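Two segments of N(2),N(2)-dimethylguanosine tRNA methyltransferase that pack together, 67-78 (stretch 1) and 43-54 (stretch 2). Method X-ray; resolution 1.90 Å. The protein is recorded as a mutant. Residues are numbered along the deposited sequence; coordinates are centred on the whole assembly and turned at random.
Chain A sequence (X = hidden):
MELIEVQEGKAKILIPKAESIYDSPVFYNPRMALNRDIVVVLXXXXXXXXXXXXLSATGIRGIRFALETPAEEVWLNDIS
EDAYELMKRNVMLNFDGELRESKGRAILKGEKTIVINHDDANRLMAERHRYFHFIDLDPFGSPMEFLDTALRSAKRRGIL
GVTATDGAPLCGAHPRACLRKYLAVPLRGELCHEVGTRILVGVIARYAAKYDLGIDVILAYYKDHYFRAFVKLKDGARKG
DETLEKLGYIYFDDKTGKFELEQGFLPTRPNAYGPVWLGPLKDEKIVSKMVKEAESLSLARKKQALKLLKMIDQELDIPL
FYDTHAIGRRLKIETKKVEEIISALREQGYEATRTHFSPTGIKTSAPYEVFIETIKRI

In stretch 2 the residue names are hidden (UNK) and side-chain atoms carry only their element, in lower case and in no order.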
# COMPACT_ATOMS: atom_id res chain seq x y z
N LEU A 67 6.61 17.49 -9.97
CA LEU A 67 7.22 17.41 -11.30
C LEU A 67 6.62 16.39 -12.26
O LEU A 67 6.70 16.57 -13.47
CB LEU A 67 8.72 17.11 -11.18
CG LEU A 67 9.66 18.13 -10.55
CD1 LEU A 67 11.03 17.48 -10.30
CD2 LEU A 67 9.80 19.35 -11.45
N GLU A 68 6.02 15.33 -11.72
CA GLU A 68 5.51 14.26 -12.58
C GLU A 68 4.02 13.92 -12.56
O GLU A 68 3.61 12.95 -13.20
CB GLU A 68 6.32 13.00 -12.28
CG GLU A 68 7.82 13.20 -12.41
CD GLU A 68 8.63 12.01 -11.94
OE1 GLU A 68 8.26 10.86 -12.29
OE2 GLU A 68 9.64 12.21 -11.22
N THR A 69 3.21 14.69 -11.85
CA THR A 69 1.78 14.39 -11.79
C THR A 69 0.97 15.67 -11.94
O THR A 69 1.50 16.77 -11.86
CB THR A 69 1.40 13.72 -10.46
OG1 THR A 69 1.33 14.71 -9.42
CG2 THR A 69 2.43 12.66 -10.08
N PRO A 70 -0.35 15.53 -12.16
CA PRO A 70 -1.25 16.68 -12.32
C PRO A 70 -1.53 17.43 -11.02
O PRO A 70 -2.35 18.35 -11.00
CB PRO A 70 -2.52 16.04 -12.90
CG PRO A 70 -2.01 14.81 -13.60
CD PRO A 70 -1.02 14.29 -12.59
N ALA A 71 -0.87 17.04 -9.93
CA ALA A 71 -1.09 17.71 -8.65
C ALA A 71 -0.83 19.20 -8.82
O ALA A 71 0.16 19.60 -9.44
CB ALA A 71 -0.16 17.12 -7.58
N GLU A 72 -1.71 20.03 -8.27
CA GLU A 72 -1.58 21.48 -8.37
C GLU A 72 -0.99 22.13 -7.13
O GLU A 72 -0.27 23.13 -7.21
CB GLU A 72 -2.96 22.10 -8.66
CG GLU A 72 -3.44 21.86 -10.08
CD GLU A 72 -4.89 22.25 -10.29
OE1 GLU A 72 -5.32 23.30 -9.76
OE2 GLU A 72 -5.61 21.52 -11.01
N GLU A 73 -1.29 21.56 -5.97
CA GLU A 73 -0.79 22.07 -4.70
C GLU A 73 -0.17 20.89 -3.96
O GLU A 73 -0.86 19.91 -3.65
CB GLU A 73 -1.93 22.67 -3.88
CG GLU A 73 -1.47 23.44 -2.65
CD GLU A 73 -2.63 24.07 -1.89
OE1 GLU A 73 -3.32 24.95 -2.45
OE2 GLU A 73 -2.84 23.70 -0.72
N VAL A 74 1.13 20.98 -3.69
CA VAL A 74 1.84 19.90 -3.02
C VAL A 74 2.44 20.35 -1.70
O VAL A 74 3.20 21.31 -1.65
CB VAL A 74 2.98 19.36 -3.91
CG1 VAL A 74 3.63 18.14 -3.25
CG2 VAL A 74 2.43 19.00 -5.30
N TRP A 75 2.08 19.64 -0.63
CA TRP A 75 2.60 19.94 0.69
C TRP A 75 3.66 18.92 1.08
O TRP A 75 3.48 17.71 0.90
CB TRP A 75 1.47 19.93 1.73
CG TRP A 75 0.50 21.06 1.60
CD1 TRP A 75 -0.25 21.37 0.51
CD2 TRP A 75 0.16 22.01 2.61
NE1 TRP A 75 -1.05 22.46 0.77
CE2 TRP A 75 -0.82 22.87 2.06
CE3 TRP A 75 0.57 22.23 3.93
CZ2 TRP A 75 -1.38 23.93 2.78
CZ3 TRP A 75 0.01 23.28 4.65
CH2 TRP A 75 -0.96 24.12 4.07
N LEU A 76 4.77 19.41 1.61
CA LEU A 76 5.87 18.56 2.06
C LEU A 76 6.03 18.86 3.54
O LEU A 76 6.11 20.02 3.94
CB LEU A 76 7.16 18.91 1.33
CG LEU A 76 7.25 18.68 -0.18
CD1 LEU A 76 6.52 19.79 -0.91
CD2 LEU A 76 8.71 18.66 -0.60
N ASN A 77 6.08 17.82 4.37
CA ASN A 77 6.21 18.04 5.80
C ASN A 77 7.20 17.11 6.48
O ASN A 77 7.35 15.96 6.09
CB ASN A 77 4.84 17.87 6.47
CG ASN A 77 4.92 18.03 7.99
OD1 ASN A 77 4.98 19.14 8.51
ND2 ASN A 77 4.93 16.90 8.70
N ASP A 78 7.86 17.62 7.52
CA ASP A 78 8.78 16.83 8.32
C ASP A 78 9.02 17.55 9.64
O ASP A 78 9.14 18.78 9.69
CB ASP A 78 10.12 16.61 7.61
CG ASP A 78 10.85 15.38 8.13
OD1 ASP A 78 10.84 14.34 7.45
OD2 ASP A 78 11.42 15.46 9.24
N UNK A 43 -1.22 8.55 -9.48
CA UNK A 43 -1.68 9.92 -9.47
C UNK A 43 -1.96 10.45 -10.88
O UNK A 43 -2.79 11.33 -11.06
c UNK A 43 -1.24 9.75 -6.56
c UNK A 43 -0.67 10.83 -8.75
c UNK A 43 -0.94 11.06 -7.26
c UNK A 43 0.27 11.74 -6.63
N UNK A 44 -1.28 9.89 -11.87
CA UNK A 44 -1.48 10.30 -13.25
C UNK A 44 -2.79 9.74 -13.80
O UNK A 44 -3.22 10.10 -14.90
c UNK A 44 -0.30 9.87 -14.12
n UNK A 44 1.91 10.66 -13.50
o UNK A 44 0.61 11.97 -14.79
c UNK A 44 0.79 10.92 -14.17
N UNK A 45 -3.42 8.86 -13.03
CA UNK A 45 -4.69 8.26 -13.41
C UNK A 45 -5.80 8.94 -12.63
O UNK A 45 -6.81 9.36 -13.20
c UNK A 45 -6.09 6.17 -13.45
c UNK A 45 -3.75 6.18 -15.40
c UNK A 45 -3.63 6.02 -13.90
c UNK A 45 -4.72 6.74 -13.11
N UNK A 46 -5.61 9.06 -11.32
CA UNK A 46 -6.61 9.67 -10.44
C UNK A 46 -6.62 11.19 -10.44
O UNK A 46 -7.64 11.81 -10.14
c UNK A 46 -7.07 6.87 -9.97
c UNK A 46 -6.70 7.15 -7.51
c UNK A 46 -7.22 7.80 -8.78
c UNK A 46 -6.46 9.12 -9.02
N UNK A 47 -5.48 11.80 -10.74
CA UNK A 47 -5.37 13.26 -10.83
C UNK A 47 -5.76 14.08 -9.60
O UNK A 47 -6.44 15.10 -9.73
o UNK A 47 -6.74 12.95 -14.20
n UNK A 47 -4.70 12.44 -13.40
c UNK A 47 -6.20 13.75 -12.02
c UNK A 47 -5.90 13.01 -13.30
N UNK A 48 -5.33 13.68 -8.39
CA UNK A 48 -5.71 14.49 -7.22
C UNK A 48 -5.06 15.88 -7.30
O UNK A 48 -3.88 16.00 -7.64
c UNK A 48 -3.99 12.98 -6.62
c UNK A 48 -4.47 12.55 -7.99
c UNK A 48 -5.21 13.66 -6.04
N UNK A 49 -5.82 16.92 -6.98
CA UNK A 49 -5.32 18.29 -7.06
C UNK A 49 -4.44 18.75 -5.89
O UNK A 49 -3.35 19.29 -6.10
c UNK A 49 -6.10 20.73 -7.29
c UNK A 49 -6.49 19.26 -7.21
c UNK A 49 -7.28 21.61 -7.73
c UNK A 49 -8.41 21.62 -6.71
n UNK A 49 -8.01 22.31 -5.45
N UNK A 50 -4.92 18.54 -4.66
CA UNK A 50 -4.19 18.94 -3.46
C UNK A 50 -3.64 17.68 -2.78
O UNK A 50 -4.40 16.84 -2.31
c UNK A 50 -6.92 21.50 -2.41
c UNK A 50 -5.12 19.69 -2.49
c UNK A 50 -5.87 20.78 -3.25
c UNK A 50 -4.32 20.30 -1.35
N UNK A 51 -2.32 17.57 -2.70
CA UNK A 51 -1.71 16.38 -2.11
C UNK A 51 -0.72 16.67 -1.00
O UNK A 51 -0.15 17.76 -0.92
c UNK A 51 -1.02 15.56 -3.21
c UNK A 51 -2.01 15.27 -4.34
c UNK A 51 0.19 16.33 -3.75
N UNK A 52 -0.53 15.68 -0.13
CA UNK A 52 0.39 15.80 0.99
C UNK A 52 1.41 14.67 1.09
O UNK A 52 1.05 13.49 1.03
c UNK A 52 -0.41 15.85 2.31
c UNK A 52 -0.51 15.55 4.80
c UNK A 52 1.31 16.93 3.77
c UNK A 52 0.42 15.71 3.59
N UNK A 53 2.67 15.05 1.23
CA UNK A 53 3.78 14.11 1.43
C UNK A 53 4.00 14.34 2.94
O UNK A 53 4.75 15.24 3.33
c UNK A 53 4.99 14.55 0.61
c UNK A 53 6.23 13.71 0.89
o UNK A 53 7.32 14.06 0.37
o UNK A 53 6.13 12.70 1.61
N UNK A 54 3.31 13.55 3.76
CA UNK A 54 3.32 13.68 5.22
C UNK A 54 4.63 13.61 5.99
O UNK A 54 4.83 14.36 6.95
c UNK A 54 2.32 12.68 5.83
O HOH W 1 -2.06 14.23 -9.11

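Position 43 carries four carbons forked at the second; its CB lies 3.8 Å from Thr69 CG2, and the fork identifies Leu43. At position 44 two carbons end in one oxygen and one nitrogen, an amide. The nitrogen sits 2.9 Å from Glu68 O with an N-H...O angle of 161°, so Asn44 ND2 donates to a carbonyl at the end of the helix of stretch 1, while OD1 lies 3.6 Å from Pro70 CD.

Position 45 has four carbons forked at the first, one arm two carbons long, and points away from stretch 1: Ile45. Position 46, four carbons forked at the second, is also without contact: Leu46. Position 47 again shows two carbons with one oxygen and one nitrogen, and its phi is positive (57°), a value asparagine tolerates well where a helix ends. This is Asn47; its ND2 packs 3.6 Å from Pro70 CG and donates to Leu43 O (3.2 Å).

At position 48 three carbons close a ring onto the backbone N, which defines Pro48. Its O accepts a CA-H...O contact from Ala71 CA (3.4 Å) and a hydrogen bond from water 1 (2.9 Å between Pro48 O and the water O); the same water donates weakly to Thr69 OG1 (3.4 Å from the water O). Four carbons in a row ending in nitrogen make position 49 Lys49, whose CD lies 3.3 Å from Glu72 OE1.

Position 50 has four carbons forked at the first, with one longer arm: Ile50, its CG2 3.8 Å from Glu73 OE2. One carbon carrying two others makes position 51 Val51; its CG2 meets Ala71 CB at 3.9 Å and Val74 CG2 at 3.8 Å. Position 52, four carbons forked at the second, is Leu52, with CD1 3.6 Å from Trp75 CB. Position 53 has two carbons, its CB 3.5 Å from Trp75 O and the second bearing two oxygens, a carboxylate: Asp53. A single carbon, directed away from stretch 1, leaves position 54 as Ala54.

The contact works chiefly through parallel strand pairing, with axes 17° apart. Lys49 O accepts from both Glu72 N (2.8 Å) and Glu73 N (3.1 Å). The ladder then alternates: Val51 N to Glu73 O (2.9 Å), Trp75 N to Val51 O (2.9 Å), Asp53 N to Trp75 O (2.8 Å), Asn77 N to Asp53 O (3.1 Å). Asn77 ND2 extends it to Ala54 O (3.1 Å). Side chains pack on both faces, Val51 with Val74 on one and Leu52 with Trp75 on the other, while Asn44 ties its own helix to the end of the helix of stretch 1 through Glu68 O. Together the stretches bury 847 Å².

Stretch 2 (43-54) LNILNPKIVLDA
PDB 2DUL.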